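Local structure of tannase (Fusobacterium nucleatum subsp. nucleatum ATCC 25586, 6YQ4) at residues L146-E151 and G192-R197; L139-R144 and P186-I191; L8-D13 and V152-A157; Q47-Y52 and V110-G115. The protein acts as a tannase that detoxifies gallotannins, probably by hydrolysing their galloyl esters, and carries a bound magnesium ion. One frame throughout, in Å; residues are numbered along the deposited sequence.

Interaction 1 of 4, residues L146-E151 and G192-R197; sequences LYLNDE and GAAETR. With MG (magnesium ion), chain E.
Arg197 sets its CG and its NE over one face of the Tyr147 ring, even though the guanidinium plane stands 74° from the ring plane. This is where the last turn of helix 134-148, in what is probably an alpha/beta-hydrolase fold, meets the loop leading to strand 202-206. Arg197 CG makes a CH-pi contact 3.7 Å from the Tyr147 ring centroid, only 15° off the normal. Further out, Arg197 NE sits 3.2 Å above the Tyr147 ring plane, displaced toward the CE1 and CZ rim. Arg197 NH2 adds a weak hydrogen bond to Tyr147 OH at 3.4 Å. The main polar partner of both is Asp199, whose carboxylate OD1 forms a salt bridge with Arg197 NE and whose backbone O is hydrogen-bonded to Tyr147 OH. Next along the helix, Leu148 crosses Thr196 at about a right angle, with Leu148 CB 3.7 Å from Thr196 CG2, and its CD1 reaches Ala194 CB. Thr196 OG1 is hydrogen-bonded to Arg144 O. Just past the helix end, Asp150 chelates magnesium with two of its own atoms, backbone O at 2.5 Å and carboxylate OD2 at 2.4 Å.

Interaction 2 of 4, residues L139-R144 and P186-I191; sequences LKAAVR and PYLKEI
The guanidinium of Arg144 is the flat group that matters between these two helices, and Leu188 CD1 comes up to it obliquely. The methyl is nearest to Arg144 NE, at 3.7 Å, with Arg144 CZ and NH2 a little further off. Arg144 runs extended from CG to NE and crosses the Leu188 side chain at about a right angle; the CD1 methyl meets the NE end of the arginine. The other branch, Leu188 CD2, turns to the backbone of helix 134-148: it lies 3.9 Å from Ala141 CB, equally near Ala141 N, and 4.1 Å from Lys140 CB. Leu188 also touches Val137, and thus sits among Val137, Lys140, Ala141 and Arg144, much as a knob in a hole. One turn on, Ile191 CD1 just reaches Ala141 CB at 4.5 Å. The segment axes approach to 10.7 Å and cross at -66°, a steep crossing, and between these segments most of the contact is made by Leu188. No hydrogen bond joins the segments. The charged ends find partners beyond them: Arg144 NH2 forms a salt bridge with Asp198, while Lys140 NZ is hydrogen-bonded to Ser178 OG and Lys140 makes a cation-pi contact with Tyr184. The junction is therefore held by apolar packing. The buried arginine has a hydrocarbon neighbour in Leu188, and its charge is probably balanced in part by Asp198.

Interaction 3 of 4, residues L8-D13 and V152-A157; sequences LKFNPD and VMPGDA. With MG (magnesium ion), chain E.
Met153 crosses Phe10 at about a right angle and hooks its terminal methyl over one face of the phenyl ring, a Met-aromatic contact between the N-terminal loop before strand 16-21 and the magnesium-binding loop 152-157. The methionine chain runs straight through CG and SD, then bends at chi3 (-43°), which carries CE back over the ring. Met153 CE lies 3.7 Å from the Phe10 centroid, shifted toward the CG and CD1 side, whereas Met153 SD stands further off at 4.6 Å. While this side chain packs on Phe10, the backbone of its loop serves the metal: Met153 O binds magnesium at 2.3 Å and Gly155 O at 2.1 Å. Val152 approaches the same ring differently: its CG1 lies near the ring plane at the edge, 4.4 Å from Phe10 CD2. Tyr32 also meets the Phe10 ring, and its OH is hydrogen-bonded to Pro12 O. Pro12 is the middle residue of an Asx turn, Asn11 OD1 accepting from Asp13 N at 3.0 Å. Against the proline ring packs the other valine methyl, the two side chains again roughly perpendicular, with Val152 CG2 3.8 Å from Pro12 CG.

Interaction 4 of 4, residues Q47-Y52 and V110-G115; sequences QNMNIY and VVAAPG
Strands 48-54 and 110-114 are antiparallel neighbours in the large mixed sheet, their short segments running at 164° to one another. Asn50 and Ala113 form a hydrogen-bonded pair: Ala113 N reaches Asn50 O at 2.8 Å and Asn50 N returns a bond to Ala113 O at 3.1 Å. Tyr52 and Val111 make the next such pair, with a short bond of 2.6 Å from Tyr52 N to Val111 O and one of 2.9 Å from Val111 N to Tyr52 O. Beyond Pro114, Gly115 N bonds to Asn48 O at 2.8 Å. Pro114 itself faces Met49 at a non-hydrogen-bonded position, where its missing N-H interrupts no bond to 47-52. In the probable alpha/beta-hydrolase fold this pair marks the change of sheet direction, because 110-114 runs parallel to its other neighbour, 73-76. Met49, Ile51, Ala112 and Pro114 share one face, on which helix 134-148 packs. There Ala112 CB touches both Met49 SD at 3.9 Å and Ile51 CG1 at 4.0 Å. Helix 100-106 lies against Tyr52, Val111 and Ala113 on the reverse face, where Val111 CG1 meets the edge of the Tyr52 ring in its plane, 3.8 Å from CD2.

How the interactions relate
The magnesium site is split between interactions 1 and 3: Asp150 comes from one, Met153 and Gly155 from the other. The two are also tied by Asn149 OD1 to the backbone N of Phe10, 2.7 Å apart in a probable hydrogen bond. Helix 134-148 serves both interactions 1 and 2, whose centres are 10 Å apart and which are joined by a probable hydrogen bond of 2.9 Å from Ala193 N to Leu188 O. The strand pair of interaction 4 lies beneath this helix, Ala142 CB packing 3.8 Å from Pro114 CB. Toward the metal, Ile51 CD1 of interaction 4 packs against Met153 CE of interaction 3 at 3.5 Å. Interactions 2 and 3 do not touch, their nearest atoms being about 6 Å apart.

Interaction 1 of 4, residues L146-E151 and G192-R197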
loop_
_atom_site.group_PDB
_atom_site.type_symbol
_atom_site.label_atom_id
_atom_site.label_comp_id
_atom_site.label_asym_id
_atom_site.label_seq_id
_atom_site.Cartn_x
_atom_site.Cartn_y
_atom_site.Cartn_z
ATOM N N LEU A 146 -8.370 -18.905 -4.321
ATOM C CA LEU A 146 -8.935 -19.170 -2.998
ATOM C C LEU A 146 -10.424 -19.472 -3.065
ATOM O O LEU A 146 -10.895 -20.403 -2.403
ATOM C CB LEU A 146 -8.685 -17.994 -2.069
ATOM C CG LEU A 146 -7.215 -17.723 -1.768
ATOM C CD1 LEU A 146 -7.110 -16.656 -0.683
ATOM C CD2 LEU A 146 -6.531 -18.992 -1.350
ATOM N N TYR A 147 -11.187 -18.696 -3.852
ATOM C CA TYR A 147 -12.632 -18.938 -3.953
ATOM C C TYR A 147 -12.930 -20.264 -4.637
ATOM O O TYR A 147 -13.785 -21.028 -4.175
ATOM C CB TYR A 147 -13.324 -17.793 -4.705
ATOM C CG TYR A 147 -13.651 -16.613 -3.815
ATOM C CD1 TYR A 147 -14.630 -16.711 -2.822
ATOM C CD2 TYR A 147 -12.967 -15.410 -3.943
ATOM C CE1 TYR A 147 -14.927 -15.630 -1.993
ATOM C CE2 TYR A 147 -13.258 -14.320 -3.123
ATOM C CZ TYR A 147 -14.235 -14.436 -2.149
ATOM O OH TYR A 147 -14.503 -13.352 -1.343
ATOM N N LEU A 148 -12.229 -20.554 -5.742
ATOM C CA LEU A 148 -12.435 -21.804 -6.470
ATOM C C LEU A 148 -12.240 -23.024 -5.581
ATOM O O LEU A 148 -12.924 -24.040 -5.762
ATOM C CB LEU A 148 -11.488 -21.862 -7.668
ATOM C CG LEU A 148 -11.714 -23.050 -8.614
ATOM C CD1 LEU A 148 -12.064 -22.613 -10.022
ATOM C CD2 LEU A 148 -10.482 -23.927 -8.645
ATOM N N ASN A 149 -11.331 -22.948 -4.613
ATOM C CA ASN A 149 -11.012 -24.078 -3.751
ATOM C C ASN A 149 -11.590 -23.940 -2.359
ATOM O O ASN A 149 -11.134 -24.636 -1.450
ATOM C CB ASN A 149 -9.503 -24.250 -3.624
ATOM C CG ASN A 149 -8.867 -24.686 -4.893
ATOM O OD1 ASN A 149 -8.990 -25.838 -5.292
ATOM N ND2 ASN A 149 -8.167 -23.775 -5.541
ATOM N N ASP A 150 -12.547 -23.029 -2.160
ATOM C CA ASP A 150 -13.067 -22.794 -0.815
ATOM C C ASP A 150 -13.668 -24.063 -0.225
ATOM O O ASP A 150 -13.435 -24.381 0.948
ATOM C CB ASP A 150 -14.100 -21.663 -0.842
ATOM C CG ASP A 150 -14.451 -21.148 0.552
ATOM O OD1 ASP A 150 -15.466 -20.424 0.681
ATOM O OD2 ASP A 150 -13.715 -21.466 1.511
ATOM N N GLU A 151 -14.414 -24.821 -1.033
ATOM C CA GLU A 151 -15.177 -25.934 -0.482
ATOM C C GLU A 151 -14.270 -27.057 -0.017
ATOM O O GLU A 151 -14.635 -27.813 0.887
ATOM C CB GLU A 151 -16.185 -26.443 -1.505
ATOM C CG GLU A 151 -17.291 -25.418 -1.780
ATOM C CD GLU A 151 -18.298 -25.885 -2.823
ATOM O OE1 GLU A 151 -18.096 -26.974 -3.415
ATOM O OE2 GLU A 151 -19.299 -25.164 -3.041
ATOM N N GLY A 192 -5.180 -17.137 -17.578
ATOM C CA GLY A 192 -5.998 -18.258 -17.153
ATOM C C GLY A 192 -6.298 -18.311 -15.670
ATOM O O GLY A 192 -6.316 -19.405 -15.089
ATOM N N ALA A 193 -6.532 -17.157 -15.040
ATOM C CA ALA A 193 -7.072 -17.141 -13.685
ATOM C C ALA A 193 -8.380 -17.918 -13.607
ATOM O O ALA A 193 -9.132 -18.004 -14.579
ATOM C CB ALA A 193 -7.301 -15.703 -13.213
ATOM N N ALA A 194 -8.643 -18.492 -12.432
ATOM C CA ALA A 194 -9.941 -19.115 -12.189
ATOM C C ALA A 194 -11.053 -18.093 -12.392
ATOM O O ALA A 194 -10.880 -16.897 -12.129
ATOM C CB ALA A 194 -10.009 -19.691 -10.773
ATOM N N GLU A 195 -12.199 -18.566 -12.870
ATOM C CA GLU A 195 -13.308 -17.686 -13.221
ATOM C C GLU A 195 -14.328 -17.689 -12.086
ATOM O O GLU A 195 -15.428 -18.221 -12.190
ATOM C CB GLU A 195 -13.906 -18.106 -14.561
ATOM C CG GLU A 195 -13.003 -17.678 -15.735
ATOM C CD GLU A 195 -13.219 -18.485 -17.006
ATOM O OE1 GLU A 195 -12.520 -18.227 -18.012
ATOM O OE2 GLU A 195 -14.091 -19.376 -17.005
ATOM N N THR A 196 -13.908 -17.079 -10.969
ATOM C CA THR A 196 -14.685 -17.070 -9.739
ATOM C C THR A 196 -14.942 -15.633 -9.355
ATOM O O THR A 196 -15.887 -15.006 -9.868
ATOM C CB THR A 196 -13.975 -17.891 -8.650
ATOM O OG1 THR A 196 -12.732 -17.280 -8.316
ATOM C CG2 THR A 196 -13.705 -19.280 -9.122
ATOM N N ARG A 197 -14.137 -15.043 -8.460
ATOM C CA ARG A 197 -14.300 -13.652 -8.042
ATOM C C ARG A 197 -13.077 -13.219 -7.245
ATOM O O ARG A 197 -12.296 -14.053 -6.769
ATOM C CB ARG A 197 -15.573 -13.454 -7.216
ATOM C CG ARG A 197 -15.689 -14.313 -5.967
ATOM C CD ARG A 197 -17.051 -14.073 -5.329
ATOM N NE ARG A 197 -16.976 -13.900 -3.881
ATOM C CZ ARG A 197 -18.013 -13.596 -3.102
ATOM N NH1 ARG A 197 -19.218 -13.450 -3.638
ATOM N NH2 ARG A 197 -17.847 -13.444 -1.789
HETATM MG MG MG E . -12.972 -23.151 3.095
#

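Interaction 2 of 4, residues L139-R144 and P186-I191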
loop_
_atom_site.group_PDB
_atom_site.type_symbol
_atom_site.label_atom_id
_atom_site.label_comp_id
_atom_site.label_asym_id
_atom_site.label_seq_id
_atom_site.Cartn_x
_atom_site.Cartn_y
_atom_site.Cartn_z
ATOM N N LEU A 139 -2.559 -10.614 -7.643
ATOM C CA LEU A 139 -3.276 -10.691 -6.372
ATOM C C LEU A 139 -4.739 -11.072 -6.580
ATOM O O LEU A 139 -5.288 -11.879 -5.818
ATOM C CB LEU A 139 -3.180 -9.351 -5.624
ATOM C CG LEU A 139 -1.799 -8.935 -5.115
ATOM C CD1 LEU A 139 -1.896 -7.914 -3.998
ATOM C CD2 LEU A 139 -0.987 -10.151 -4.663
ATOM N N LYS A 140 -5.397 -10.482 -7.591
ATOM C CA LYS A 140 -6.768 -10.873 -7.917
ATOM C C LYS A 140 -6.839 -12.348 -8.279
ATOM O O LYS A 140 -7.697 -13.082 -7.780
ATOM C CB LYS A 140 -7.300 -10.006 -9.068
ATOM C CG LYS A 140 -7.612 -8.565 -8.656
ATOM C CD LYS A 140 -7.869 -7.655 -9.854
ATOM C CE LYS A 140 -8.312 -6.280 -9.365
ATOM N NZ LYS A 140 -9.697 -6.312 -8.749
ATOM N N ALA A 141 -5.904 -12.802 -9.115
ATOM C CA ALA A 141 -5.869 -14.187 -9.561
ATOM C C ALA A 141 -5.669 -15.158 -8.410
ATOM O O ALA A 141 -6.207 -16.270 -8.442
ATOM C CB ALA A 141 -4.756 -14.351 -10.584
ATOM N N ALA A 142 -4.897 -14.779 -7.393
ATOM C CA ALA A 142 -4.728 -15.675 -6.251
ATOM C C ALA A 142 -5.996 -15.735 -5.408
ATOM O O ALA A 142 -6.380 -16.813 -4.946
ATOM C CB ALA A 142 -3.525 -15.257 -5.401
ATOM N N VAL A 143 -6.674 -14.597 -5.220
ATOM C CA VAL A 143 -7.982 -14.600 -4.561
ATOM C C VAL A 143 -8.940 -15.529 -5.286
ATOM O O VAL A 143 -9.649 -16.334 -4.665
ATOM C CB VAL A 143 -8.557 -13.171 -4.476
ATOM C CG1 VAL A 143 -10.006 -13.194 -3.945
ATOM C CG2 VAL A 143 -7.723 -12.329 -3.572
ATOM N N ARG A 144 -8.981 -15.435 -6.610
ATOM C CA ARG A 144 -9.894 -16.279 -7.368
ATOM C C ARG A 144 -9.593 -17.753 -7.126
ATOM O O ARG A 144 -10.512 -18.567 -6.977
ATOM C CB ARG A 144 -9.808 -15.914 -8.850
ATOM C CG ARG A 144 -10.227 -14.479 -9.094
ATOM C CD ARG A 144 -10.231 -14.100 -10.551
ATOM N NE ARG A 144 -10.978 -12.868 -10.787
ATOM C CZ ARG A 144 -12.185 -12.820 -11.340
ATOM N NH1 ARG A 144 -12.798 -13.932 -11.723
ATOM N NH2 ARG A 144 -12.771 -11.655 -11.527
ATOM N N PRO A 186 -9.619 -9.030 -18.980
ATOM C CA PRO A 186 -8.769 -9.441 -20.123
ATOM C C PRO A 186 -7.361 -9.851 -19.712
ATOM O O PRO A 186 -6.747 -10.699 -20.374
ATOM C CB PRO A 186 -8.755 -8.202 -21.035
ATOM C CG PRO A 186 -10.028 -7.468 -20.701
ATOM C CD PRO A 186 -10.212 -7.693 -19.199
ATOM N N TYR A 187 -6.830 -9.296 -18.621
ATOM C CA TYR A 187 -5.540 -9.776 -18.150
ATOM C C TYR A 187 -5.672 -11.088 -17.387
ATOM O O TYR A 187 -4.759 -11.923 -17.434
ATOM C CB TYR A 187 -4.864 -8.729 -17.271
ATOM C CG TYR A 187 -4.549 -7.417 -17.957
ATOM C CD1 TYR A 187 -5.481 -6.378 -17.975
ATOM C CD2 TYR A 187 -3.296 -7.197 -18.553
ATOM C CE1 TYR A 187 -5.190 -5.165 -18.569
ATOM C CE2 TYR A 187 -2.992 -5.982 -19.157
ATOM C CZ TYR A 187 -3.954 -4.971 -19.161
ATOM O OH TYR A 187 -3.696 -3.761 -19.756
ATOM N N LEU A 188 -6.790 -11.284 -16.679
ATOM C CA LEU A 188 -7.015 -12.538 -15.961
ATOM C C LEU A 188 -7.307 -13.672 -16.937
ATOM O O LEU A 188 -6.846 -14.807 -16.744
ATOM C CB LEU A 188 -8.160 -12.365 -14.958
ATOM C CG LEU A 188 -7.923 -11.375 -13.809
ATOM C CD1 LEU A 188 -9.212 -10.810 -13.271
ATOM C CD2 LEU A 188 -7.135 -12.032 -12.685
ATOM N N LYS A 189 -8.064 -13.375 -18.000
ATOM C CA LYS A 189 -8.304 -14.361 -19.049
ATOM C C LYS A 189 -6.997 -14.795 -19.692
ATOM O O LYS A 189 -6.776 -15.985 -19.920
ATOM C CB LYS A 189 -9.252 -13.784 -20.101
ATOM C CG LYS A 189 -9.739 -14.789 -21.149
ATOM C CD LYS A 189 -10.880 -14.210 -21.992
ATOM C CE LYS A 189 -11.655 -15.302 -22.716
ATOM N NZ LYS A 189 -12.297 -16.240 -21.749
ATOM N N GLU A 190 -6.108 -13.838 -19.951
ATOM C CA GLU A 190 -4.853 -14.126 -20.635
ATOM C C GLU A 190 -3.983 -15.087 -19.834
ATOM O O GLU A 190 -3.312 -15.950 -20.410
ATOM C CB GLU A 190 -4.113 -12.816 -20.905
ATOM C CG GLU A 190 -2.727 -12.966 -21.499
ATOM C CD GLU A 190 -2.133 -11.628 -21.927
ATOM O OE1 GLU A 190 -2.459 -10.593 -21.285
ATOM O OE2 GLU A 190 -1.351 -11.618 -22.910
ATOM N N ILE A 191 -3.973 -14.968 -18.507
ATOM C CA ILE A 191 -3.112 -15.876 -17.757
ATOM C C ILE A 191 -3.910 -17.048 -17.205
ATOM O O ILE A 191 -3.375 -17.885 -16.472
ATOM C CB ILE A 191 -2.348 -15.158 -16.636
ATOM C CG1 ILE A 191 -3.292 -14.428 -15.686
ATOM C CG2 ILE A 191 -1.264 -14.236 -17.223
ATOM C CD1 ILE A 191 -2.580 -13.934 -14.457
#

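Interaction 3 of 4, residues L8-D13 and V152-A157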
loop_
_atom_site.group_PDB
_atom_site.type_symbol
_atom_site.label_atom_id
_atom_site.label_comp_id
_atom_site.label_asym_id
_atom_site.label_seq_id
_atom_site.Cartn_x
_atom_site.Cartn_y
_atom_site.Cartn_z
ATOM N N LEU A 8 -5.614 -26.442 -11.189
ATOM C CA LEU A 8 -5.789 -25.430 -10.153
ATOM C C LEU A 8 -6.488 -25.913 -8.890
ATOM O O LEU A 8 -6.742 -25.092 -8.003
ATOM C CB LEU A 8 -6.566 -24.230 -10.708
ATOM C CG LEU A 8 -5.741 -23.244 -11.531
ATOM C CD1 LEU A 8 -6.465 -21.918 -11.675
ATOM C CD2 LEU A 8 -4.317 -23.077 -10.950
ATOM N N LYS A 9 -6.822 -27.195 -8.766
ATOM C CA LYS A 9 -7.517 -27.623 -7.560
ATOM C C LYS A 9 -6.523 -27.921 -6.445
ATOM O O LYS A 9 -5.427 -28.442 -6.673
ATOM C CB LYS A 9 -8.432 -28.826 -7.814
ATOM C CG LYS A 9 -9.917 -28.386 -7.988
ATOM C CD LYS A 9 -10.564 -27.960 -6.644
ATOM C CE LYS A 9 -12.083 -27.763 -6.695
ATOM N NZ LYS A 9 -12.568 -27.094 -7.931
ATOM N N PHE A 10 -6.929 -27.568 -5.236
ATOM C CA PHE A 10 -6.090 -27.644 -4.055
ATOM C C PHE A 10 -6.118 -29.055 -3.485
ATOM O O PHE A 10 -7.188 -29.640 -3.282
ATOM C CB PHE A 10 -6.597 -26.629 -3.034
ATOM C CG PHE A 10 -5.987 -26.751 -1.680
ATOM C CD1 PHE A 10 -4.771 -26.154 -1.401
ATOM C CD2 PHE A 10 -6.652 -27.427 -0.669
ATOM C CE1 PHE A 10 -4.212 -26.249 -0.137
ATOM C CE2 PHE A 10 -6.105 -27.527 0.587
ATOM C CZ PHE A 10 -4.879 -26.935 0.859
ATOM N N ASN A 11 -4.937 -29.590 -3.211
ATOM C CA ASN A 11 -4.811 -30.942 -2.696
ATOM C C ASN A 11 -4.519 -30.901 -1.204
ATOM O O ASN A 11 -3.376 -30.633 -0.811
ATOM C CB ASN A 11 -3.704 -31.685 -3.444
ATOM C CG ASN A 11 -3.813 -33.165 -3.284
ATOM O OD1 ASN A 11 -4.129 -33.656 -2.202
ATOM N ND2 ASN A 11 -3.581 -33.895 -4.366
ATOM N N PRO A 12 -5.499 -31.162 -0.335
ATOM C CA PRO A 12 -5.243 -31.118 1.114
ATOM C C PRO A 12 -4.285 -32.193 1.598
ATOM O O PRO A 12 -3.923 -32.187 2.782
ATOM C CB PRO A 12 -6.646 -31.320 1.733
ATOM C CG PRO A 12 -7.619 -31.082 0.618
ATOM C CD PRO A 12 -6.900 -31.487 -0.642
ATOM N N ASP A 13 -3.868 -33.112 0.727
ATOM C CA ASP A 13 -2.964 -34.186 1.104
ATOM C C ASP A 13 -1.501 -33.885 0.806
ATOM O O ASP A 13 -0.634 -34.598 1.319
ATOM C CB ASP A 13 -3.367 -35.488 0.398
ATOM C CG ASP A 13 -4.655 -36.071 0.948
ATOM O OD1 ASP A 13 -5.226 -36.994 0.311
ATOM O OD2 ASP A 13 -5.089 -35.603 2.026
ATOM N N VAL A 152 -13.077 -27.169 -0.586
ATOM C CA VAL A 152 -12.175 -28.230 -0.178
ATOM C C VAL A 152 -11.054 -27.726 0.732
ATOM O O VAL A 152 -10.442 -28.535 1.448
ATOM C CB VAL A 152 -11.617 -28.948 -1.428
ATOM C CG1 VAL A 152 -10.712 -28.017 -2.240
ATOM C CG2 VAL A 152 -10.917 -30.236 -1.039
ATOM N N MET A 153 -10.792 -26.425 0.757
ATOM C CA MET A 153 -9.725 -25.869 1.586
ATOM C C MET A 153 -10.278 -25.382 2.920
ATOM O O MET A 153 -11.340 -24.749 2.956
ATOM C CB MET A 153 -9.024 -24.708 0.874
ATOM C CG MET A 153 -7.889 -24.038 1.672
ATOM S SD MET A 153 -7.039 -22.693 0.785
ATOM C CE MET A 153 -6.902 -23.461 -0.828
ATOM N N PRO A 154 -9.600 -25.681 4.027
ATOM C CA PRO A 154 -10.048 -25.153 5.320
ATOM C C PRO A 154 -10.102 -23.633 5.312
ATOM O O PRO A 154 -9.382 -22.956 4.568
ATOM C CB PRO A 154 -8.992 -25.681 6.305
ATOM C CG PRO A 154 -8.497 -26.947 5.676
ATOM C CD PRO A 154 -8.536 -26.693 4.177
ATOM N N GLY A 155 -10.982 -23.099 6.137
ATOM C CA GLY A 155 -11.185 -21.661 6.207
ATOM C C GLY A 155 -12.387 -21.207 5.406
ATOM O O GLY A 155 -13.147 -21.995 4.839
ATOM N N ASP A 156 -12.541 -19.890 5.351
ATOM C CA ASP A 156 -13.696 -19.251 4.730
ATOM C C ASP A 156 -13.207 -18.189 3.756
ATOM O O ASP A 156 -12.729 -17.134 4.179
ATOM C CB ASP A 156 -14.603 -18.631 5.792
ATOM C CG ASP A 156 -15.821 -17.939 5.194
ATOM O OD1 ASP A 156 -16.125 -18.170 3.996
ATOM O OD2 ASP A 156 -16.481 -17.174 5.936
ATOM N N ALA A 157 -13.372 -18.444 2.455
ATOM C CA ALA A 157 -12.981 -17.484 1.425
ATOM C C ALA A 157 -13.794 -16.194 1.457
ATOM O O ALA A 157 -13.405 -15.213 0.814
ATOM C CB ALA A 157 -13.088 -18.129 0.042
HETATM MG MG MG E . -12.972 -23.151 3.095
#

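Interaction 4 of 4, residues Q47-Y52 and V110-G115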
loop_
_atom_site.group_PDB
_atom_site.type_symbol
_atom_site.label_atom_id
_atom_site.label_comp_id
_atom_site.label_asym_id
_atom_site.label_seq_id
_atom_site.Cartn_x
_atom_site.Cartn_y
_atom_site.Cartn_z
ATOM N N GLN A 47 4.392 -15.832 -9.671
ATOM C CA GLN A 47 2.972 -16.151 -9.643
ATOM C C GLN A 47 2.727 -17.497 -8.978
ATOM O O GLN A 47 2.110 -18.378 -9.578
ATOM C CB GLN A 47 2.383 -16.160 -11.054
ATOM C CG GLN A 47 2.559 -14.859 -11.836
ATOM C CD GLN A 47 2.026 -14.969 -13.259
ATOM O OE1 GLN A 47 2.580 -15.697 -14.087
ATOM N NE2 GLN A 47 0.929 -14.259 -13.542
ATOM N N ASN A 48 3.217 -17.675 -7.756
ATOM C CA ASN A 48 2.828 -18.806 -6.927
ATOM C C ASN A 48 2.483 -18.302 -5.527
ATOM O O ASN A 48 2.773 -17.157 -5.172
ATOM C CB ASN A 48 3.922 -19.863 -6.867
ATOM C CG ASN A 48 5.130 -19.393 -6.099
ATOM O OD1 ASN A 48 5.108 -19.307 -4.866
ATOM N ND2 ASN A 48 6.208 -19.093 -6.822
ATOM N N MET A 49 1.879 -19.180 -4.720
ATOM C CA MET A 49 1.355 -18.809 -3.412
ATOM C C MET A 49 1.586 -19.913 -2.383
ATOM O O MET A 49 1.433 -21.099 -2.684
ATOM C CB MET A 49 -0.131 -18.496 -3.518
ATOM C CG MET A 49 -0.847 -18.364 -2.207
ATOM S SD MET A 49 -2.551 -17.796 -2.480
ATOM C CE MET A 49 -3.113 -18.969 -3.719
ATOM N N ASN A 50 1.935 -19.508 -1.161
ATOM C CA ASN A 50 2.095 -20.405 -0.023
ATOM C C ASN A 50 0.858 -20.330 0.856
ATOM O O ASN A 50 0.418 -19.231 1.219
ATOM C CB ASN A 50 3.308 -20.028 0.826
ATOM C CG ASN A 50 4.605 -20.214 0.101
ATOM O OD1 ASN A 50 4.717 -21.060 -0.776
ATOM N ND2 ASN A 50 5.607 -19.424 0.470
ATOM N N ILE A 51 0.327 -21.488 1.230
ATOM C CA ILE A 51 -0.841 -21.580 2.098
ATOM C C ILE A 51 -0.451 -22.340 3.358
ATOM O O ILE A 51 0.084 -23.450 3.278
ATOM C CB ILE A 51 -2.017 -22.264 1.387
ATOM C CG1 ILE A 51 -2.494 -21.408 0.216
ATOM C CG2 ILE A 51 -3.141 -22.536 2.375
ATOM C CD1 ILE A 51 -3.680 -22.026 -0.502
ATOM N N TYR A 52 -0.707 -21.736 4.515
ATOM C CA TYR A 52 -0.412 -22.329 5.811
ATOM C C TYR A 52 -1.703 -22.503 6.599
ATOM O O TYR A 52 -2.490 -21.556 6.734
ATOM C CB TYR A 52 0.564 -21.460 6.586
ATOM C CG TYR A 52 1.821 -21.174 5.815
ATOM C CD1 TYR A 52 2.770 -22.171 5.607
ATOM C CD2 TYR A 52 2.057 -19.916 5.271
ATOM C CE1 TYR A 52 3.926 -21.917 4.906
ATOM C CE2 TYR A 52 3.210 -19.656 4.571
ATOM C CZ TYR A 52 4.143 -20.658 4.397
ATOM O OH TYR A 52 5.287 -20.397 3.692
ATOM N N VAL A 110 -6.184 -19.058 8.781
ATOM C CA VAL A 110 -5.518 -19.654 7.633
ATOM C C VAL A 110 -4.715 -18.564 6.926
ATOM O O VAL A 110 -5.150 -17.413 6.811
ATOM C CB VAL A 110 -6.537 -20.322 6.693
ATOM C CG1 VAL A 110 -5.922 -20.555 5.315
ATOM C CG2 VAL A 110 -7.012 -21.635 7.273
ATOM N N VAL A 111 -3.515 -18.906 6.481
ATOM C CA VAL A 111 -2.632 -17.947 5.834
ATOM C C VAL A 111 -2.451 -18.365 4.388
ATOM O O VAL A 111 -1.997 -19.482 4.110
ATOM C CB VAL A 111 -1.282 -17.852 6.548
ATOM C CG1 VAL A 111 -0.334 -16.954 5.744
ATOM C CG2 VAL A 111 -1.488 -17.318 7.952
ATOM N N ALA A 112 -2.832 -17.481 3.471
ATOM C CA ALA A 112 -2.543 -17.621 2.049
ATOM C C ALA A 112 -1.737 -16.392 1.671
ATOM O O ALA A 112 -2.231 -15.267 1.789
ATOM C CB ALA A 112 -3.815 -17.742 1.215
ATOM N N ALA A 113 -0.490 -16.606 1.262
ATOM C CA ALA A 113 0.471 -15.525 1.027
ATOM C C ALA A 113 0.957 -15.584 -0.419
ATOM O O ALA A 113 1.850 -16.392 -0.749
ATOM C CB ALA A 113 1.654 -15.637 1.998
ATOM N N PRO A 114 0.417 -14.762 -1.313
ATOM C CA PRO A 114 0.799 -14.855 -2.721
ATOM C C PRO A 114 2.046 -14.050 -3.031
ATOM O O PRO A 114 2.261 -12.957 -2.489
ATOM C CB PRO A 114 -0.399 -14.240 -3.434
ATOM C CG PRO A 114 -0.754 -13.127 -2.514
ATOM C CD PRO A 114 -0.543 -13.666 -1.101
ATOM N N GLY A 115 2.873 -14.601 -3.938
ATOM C CA GLY A 115 3.793 -13.768 -4.670
ATOM C C GLY A 115 3.082 -13.059 -5.813
ATOM O O GLY A 115 1.938 -13.373 -6.150
#